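Local coordinates for putative iron-regulated protein A (Parabacteroides distasonis ATCC 8503, PDB 4ECG) that is of unknown function but belongs to the imelysin-like IrpA family, binds calcium ions and is a putative metalloendopeptidase, at residues A[44-58]-A[80-94]. Sequence-based numbering, arbitrary orientation.
Sequences ALPTYKDMLTKMTAY and AWRAVRVPWEQSEAF. With CA (calcium ion), chain F.
Buried helix-to-helix packing joins 44-58, within helix 29-68, to 80-94, the end of helix 71-89 and the turn after it, V84 meeting M55 and F94 meeting Y48. The axes approach to 8.4 Å and run antiparallel, at 165°. V84, compact and branched, is a knob in a hole formed by M51, K54, M55 and Y58, its CG2 3.7 Å from M55 CB. P87 sets its puckered ring against M51, whose extended chain (CG anti to the backbone N, chi1 -162°) carries the selenium of this selenomethionine (SE) alongside W88, 3.7 Å from W88 CE3, in a Met-aromatic contact. This antiparallel hairpin of helices belongs to the helical imelysin-like fold, and past P87 it leads to E92, which with D109 binds a calcium ion. In offset edge-to-face pairs, W81 turns its edge toward the face of Y58 at one end and F94 toward that of Y48 (planes at 75°) at the other. Y48 OH meets a water, 2.6 Å away, that donates to S91 O. With an alanine at Y48, the F94 edge would probably lose its aromatic face and the water its hydroxyl partner. Small A80 lets the helices close in, its CB 3.7 Å from Y58 CA.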
# COMPACT_ATOMS: atom_id res chain seq x y z
N ALA A 44 -11.62 -2.29 -5.62
CA ALA A 44 -11.64 -1.88 -4.20
C ALA A 44 -12.23 -2.93 -3.26
O ALA A 44 -11.51 -3.53 -2.47
CB ALA A 44 -12.40 -0.54 -4.02
N LEU A 45 -13.55 -3.14 -3.33
CA LEU A 45 -14.24 -3.98 -2.36
C LEU A 45 -13.61 -5.39 -2.29
O LEU A 45 -13.39 -5.89 -1.21
CB LEU A 45 -15.76 -4.05 -2.61
CG LEU A 45 -16.68 -2.91 -2.13
CD1 LEU A 45 -18.13 -3.12 -2.58
CD2 LEU A 45 -16.63 -2.79 -0.62
N PRO A 46 -13.29 -6.03 -3.43
CA PRO A 46 -12.63 -7.36 -3.32
C PRO A 46 -11.21 -7.34 -2.75
O PRO A 46 -10.85 -8.21 -2.00
CB PRO A 46 -12.61 -7.87 -4.76
CG PRO A 46 -13.66 -7.11 -5.46
CD PRO A 46 -13.70 -5.75 -4.81
N THR A 47 -10.41 -6.32 -3.02
CA THR A 47 -9.08 -6.23 -2.44
C THR A 47 -9.21 -6.17 -0.92
O THR A 47 -8.51 -6.85 -0.19
CB THR A 47 -8.29 -5.03 -2.97
OG1 THR A 47 -8.06 -5.12 -4.40
CG2 THR A 47 -6.98 -4.87 -2.25
N TYR A 48 -10.16 -5.39 -0.45
CA TYR A 48 -10.33 -5.17 0.97
C TYR A 48 -10.95 -6.40 1.61
O TYR A 48 -10.63 -6.75 2.71
CB TYR A 48 -11.21 -3.94 1.18
CG TYR A 48 -10.55 -2.59 0.93
CD1 TYR A 48 -9.24 -2.35 1.25
CD2 TYR A 48 -11.27 -1.52 0.45
CE1 TYR A 48 -8.64 -1.10 1.05
CE2 TYR A 48 -10.68 -0.26 0.23
CZ TYR A 48 -9.36 -0.05 0.56
OH TYR A 48 -8.74 1.17 0.37
N LYS A 49 -11.85 -7.06 0.92
CA LYS A 49 -12.45 -8.31 1.42
C LYS A 49 -11.37 -9.38 1.58
O LYS A 49 -11.39 -10.15 2.52
CB LYS A 49 -13.58 -8.77 0.47
CG LYS A 49 -14.11 -10.20 0.60
CD LYS A 49 -15.09 -10.40 1.76
CE LYS A 49 -15.84 -11.75 1.68
NZ LYS A 49 -16.79 -11.87 0.51
N ASP A 50 -10.46 -9.46 0.63
CA ASP A 50 -9.39 -10.44 0.65
C ASP A 50 -8.49 -10.06 1.82
O ASP A 50 -8.02 -10.93 2.55
CB ASP A 50 -8.60 -10.40 -0.67
CG ASP A 50 -7.39 -11.38 -0.74
OD1 ASP A 50 -7.50 -12.56 -0.31
OD2 ASP A 50 -6.32 -10.96 -1.30
N MSE A 51 -8.25 -8.76 1.99
CA MSE A 51 -7.51 -8.29 3.17
C MSE A 51 -8.20 -8.74 4.50
O MSE A 51 -7.52 -9.24 5.39
CB MSE A 51 -7.32 -6.78 3.14
CG MSE A 51 -6.19 -6.30 4.09
SE MSE A 51 -6.08 -4.39 4.07
CE MSE A 51 -4.91 -4.31 5.66
N LEU A 52 -9.52 -8.58 4.63
CA LEU A 52 -10.16 -8.92 5.90
C LEU A 52 -9.99 -10.42 6.14
O LEU A 52 -9.63 -10.83 7.24
CB LEU A 52 -11.63 -8.48 5.99
CG LEU A 52 -12.41 -8.84 7.27
CD1 LEU A 52 -11.74 -8.29 8.53
CD2 LEU A 52 -13.87 -8.38 7.19
N THR A 53 -10.19 -11.22 5.09
CA THR A 53 -10.09 -12.68 5.22
C THR A 53 -8.67 -13.00 5.66
O THR A 53 -8.48 -13.73 6.63
CB THR A 53 -10.49 -13.43 3.92
OG1 THR A 53 -11.86 -13.16 3.57
CG2 THR A 53 -10.28 -14.94 4.07
N LYS A 54 -7.66 -12.42 5.01
CA LYS A 54 -6.28 -12.76 5.31
C LYS A 54 -5.85 -12.20 6.68
O LYS A 54 -5.00 -12.81 7.35
CB LYS A 54 -5.30 -12.27 4.22
CG LYS A 54 -5.60 -12.65 2.77
CD LYS A 54 -4.94 -13.93 2.35
CE LYS A 54 -5.32 -14.38 0.93
NZ LYS A 54 -4.59 -13.57 -0.06
N MSE A 55 -6.43 -11.06 7.08
CA MSE A 55 -6.14 -10.48 8.40
C MSE A 55 -6.72 -11.31 9.55
O MSE A 55 -6.10 -11.48 10.56
CB MSE A 55 -6.61 -9.02 8.50
CG MSE A 55 -6.12 -8.29 9.73
SE MSE A 55 -4.14 -8.06 9.76
CE MSE A 55 -4.10 -6.46 8.70
N THR A 56 -7.91 -11.82 9.38
CA THR A 56 -8.47 -12.79 10.30
C THR A 56 -7.60 -14.05 10.38
O THR A 56 -7.34 -14.52 11.47
CB THR A 56 -9.95 -13.09 9.95
OG1 THR A 56 -10.69 -11.84 9.85
CG2 THR A 56 -10.63 -14.11 11.01
N ALA A 57 -7.07 -14.57 9.28
CA ALA A 57 -6.14 -15.74 9.37
C ALA A 57 -4.87 -15.34 10.11
O ALA A 57 -4.34 -16.08 10.98
CB ALA A 57 -5.80 -16.30 8.02
N TYR A 58 -4.38 -14.13 9.82
CA TYR A 58 -3.19 -13.67 10.48
C TYR A 58 -3.35 -13.57 12.02
O TYR A 58 -2.49 -14.03 12.75
CB TYR A 58 -2.70 -12.37 9.90
CG TYR A 58 -1.69 -11.70 10.79
CD1 TYR A 58 -0.35 -12.04 10.77
CD2 TYR A 58 -2.08 -10.69 11.65
CE1 TYR A 58 0.57 -11.39 11.63
CE2 TYR A 58 -1.19 -10.03 12.47
CZ TYR A 58 0.12 -10.39 12.48
OH TYR A 58 0.88 -9.74 13.38
N ALA A 80 1.54 -15.78 7.34
CA ALA A 80 0.26 -15.08 7.36
C ALA A 80 0.46 -13.53 7.33
O ALA A 80 -0.29 -12.81 6.70
CB ALA A 80 -0.60 -15.56 8.55
N TRP A 81 1.51 -13.03 7.96
CA TRP A 81 1.82 -11.59 7.96
C TRP A 81 2.10 -11.14 6.56
O TRP A 81 1.52 -10.12 6.09
CB TRP A 81 3.04 -11.32 8.88
CG TRP A 81 3.45 -9.89 8.97
CD1 TRP A 81 3.03 -8.95 9.90
CD2 TRP A 81 4.33 -9.15 8.06
NE1 TRP A 81 3.59 -7.73 9.63
CE2 TRP A 81 4.37 -7.79 8.55
CE3 TRP A 81 5.05 -9.48 6.93
CZ2 TRP A 81 5.12 -6.81 7.92
CZ3 TRP A 81 5.81 -8.48 6.30
CH2 TRP A 81 5.83 -7.19 6.79
N ARG A 82 2.97 -11.87 5.86
CA ARG A 82 3.26 -11.59 4.43
C ARG A 82 2.03 -11.66 3.51
O ARG A 82 1.89 -10.86 2.59
CB ARG A 82 4.30 -12.54 3.86
CG ARG A 82 5.68 -12.44 4.49
CD ARG A 82 6.66 -13.32 3.72
NE ARG A 82 7.92 -13.60 4.44
CZ ARG A 82 8.98 -12.77 4.51
NH1 ARG A 82 8.94 -11.57 3.97
NH2 ARG A 82 10.09 -13.15 5.13
N ALA A 83 1.18 -12.64 3.74
CA ALA A 83 0.01 -12.88 2.90
C ALA A 83 -1.06 -11.77 3.08
O ALA A 83 -1.65 -11.36 2.12
CB ALA A 83 -0.57 -14.27 3.16
N VAL A 84 -1.28 -11.28 4.30
CA VAL A 84 -2.22 -10.16 4.49
C VAL A 84 -1.64 -8.88 3.92
O VAL A 84 -2.36 -7.98 3.50
CB VAL A 84 -2.73 -9.98 5.97
CG1 VAL A 84 -1.69 -9.43 6.93
CG2 VAL A 84 -3.92 -9.07 5.97
N ARG A 85 -0.31 -8.81 3.89
CA ARG A 85 0.32 -7.64 3.36
C ARG A 85 0.19 -7.48 1.84
O ARG A 85 0.32 -6.38 1.35
CB ARG A 85 1.79 -7.61 3.77
CG ARG A 85 2.40 -6.24 3.53
CD ARG A 85 3.61 -5.97 4.37
NE ARG A 85 4.14 -4.65 4.07
CZ ARG A 85 3.79 -3.52 4.67
NH1 ARG A 85 2.90 -3.49 5.63
NH2 ARG A 85 4.34 -2.41 4.28
N VAL A 86 -0.03 -8.57 1.11
CA VAL A 86 -0.19 -8.51 -0.36
C VAL A 86 -1.36 -7.60 -0.67
O VAL A 86 -1.17 -6.57 -1.31
CB VAL A 86 -0.22 -9.88 -1.05
CG1 VAL A 86 -0.53 -9.75 -2.56
CG2 VAL A 86 1.11 -10.64 -0.82
N PRO A 87 -2.55 -7.90 -0.15
CA PRO A 87 -3.69 -7.07 -0.57
C PRO A 87 -3.65 -5.66 -0.03
O PRO A 87 -4.14 -4.74 -0.67
CB PRO A 87 -4.93 -7.84 -0.07
CG PRO A 87 -4.41 -8.76 0.94
CD PRO A 87 -2.99 -9.10 0.53
N TRP A 88 -3.05 -5.49 1.13
CA TRP A 88 -2.93 -4.17 1.67
C TRP A 88 -2.04 -3.33 0.75
O TRP A 88 -2.36 -2.20 0.46
CB TRP A 88 -2.36 -4.19 3.09
CG TRP A 88 -1.89 -2.84 3.57
CD1 TRP A 88 -0.61 -2.48 3.85
CD2 TRP A 88 -2.68 -1.64 3.81
NE1 TRP A 88 -0.54 -1.20 4.25
CE2 TRP A 88 -1.75 -0.63 4.25
CE3 TRP A 88 -4.01 -1.32 3.72
CZ2 TRP A 88 -2.14 0.65 4.55
CZ3 TRP A 88 -4.41 -0.02 4.03
CH2 TRP A 88 -3.49 0.94 4.43
N GLU A 89 -0.93 -3.87 0.30
CA GLU A 89 -0.05 -3.08 -0.53
C GLU A 89 -0.64 -2.93 -1.94
O GLU A 89 -0.40 -1.93 -2.61
CB GLU A 89 1.35 -3.69 -0.60
CG GLU A 89 2.17 -3.63 0.65
CD GLU A 89 2.48 -2.21 1.11
OE1 GLU A 89 3.26 -1.49 0.48
OE2 GLU A 89 1.94 -1.82 2.14
N GLN A 90 -1.40 -3.94 -2.38
CA GLN A 90 -2.17 -3.88 -3.61
C GLN A 90 -3.33 -2.90 -3.54
O GLN A 90 -4.09 -2.75 -4.51
CB GLN A 90 -2.63 -5.28 -4.06
CG GLN A 90 -1.44 -6.13 -4.49
CD GLN A 90 -1.80 -7.43 -5.19
OE1 GLN A 90 -2.94 -7.82 -5.24
NE2 GLN A 90 -0.81 -8.09 -5.71
N SER A 91 -3.44 -2.16 -2.43
CA SER A 91 -4.55 -1.22 -2.26
C SER A 91 -4.10 0.21 -2.15
O SER A 91 -4.93 1.10 -1.96
CB SER A 91 -5.39 -1.60 -1.04
OG SER A 91 -4.81 -1.09 0.14
N GLU A 92 -2.81 0.44 -2.31
CA GLU A 92 -2.27 1.78 -2.12
C GLU A 92 -2.54 2.73 -3.28
O GLU A 92 -2.27 3.94 -3.15
CB GLU A 92 -0.79 1.76 -1.73
CG GLU A 92 -0.58 1.28 -0.28
CD GLU A 92 0.76 1.66 0.36
OE1 GLU A 92 1.33 2.73 0.04
OE2 GLU A 92 1.22 0.87 1.24
N ALA A 93 -3.10 2.22 -4.39
CA ALA A 93 -3.52 3.12 -5.49
C ALA A 93 -4.87 3.76 -5.16
O ALA A 93 -5.30 4.67 -5.87
CB ALA A 93 -3.60 2.38 -6.83
N PHE A 94 -5.51 3.29 -4.08
CA PHE A 94 -6.75 3.86 -3.62
C PHE A 94 -6.84 4.05 -2.08
O PHE A 94 -7.68 3.46 -1.39
CB PHE A 94 -7.94 3.07 -4.17
CG PHE A 94 -7.80 1.59 -4.10
CD1 PHE A 94 -7.17 0.89 -5.10
CD2 PHE A 94 -8.36 0.87 -3.06
CE1 PHE A 94 -7.11 -0.51 -5.07
CE2 PHE A 94 -8.29 -0.49 -3.02
CZ PHE A 94 -7.66 -1.19 -4.03
CA CA F . 3.15 1.12 3.18
O HOH W 1 -5.97 -4.47 -5.88
O HOH W 2 -6.15 1.48 0.64
O HOH W 3 -2.67 -13.98 6.28
O HOH W 4 -1.92 -12.97 -0.15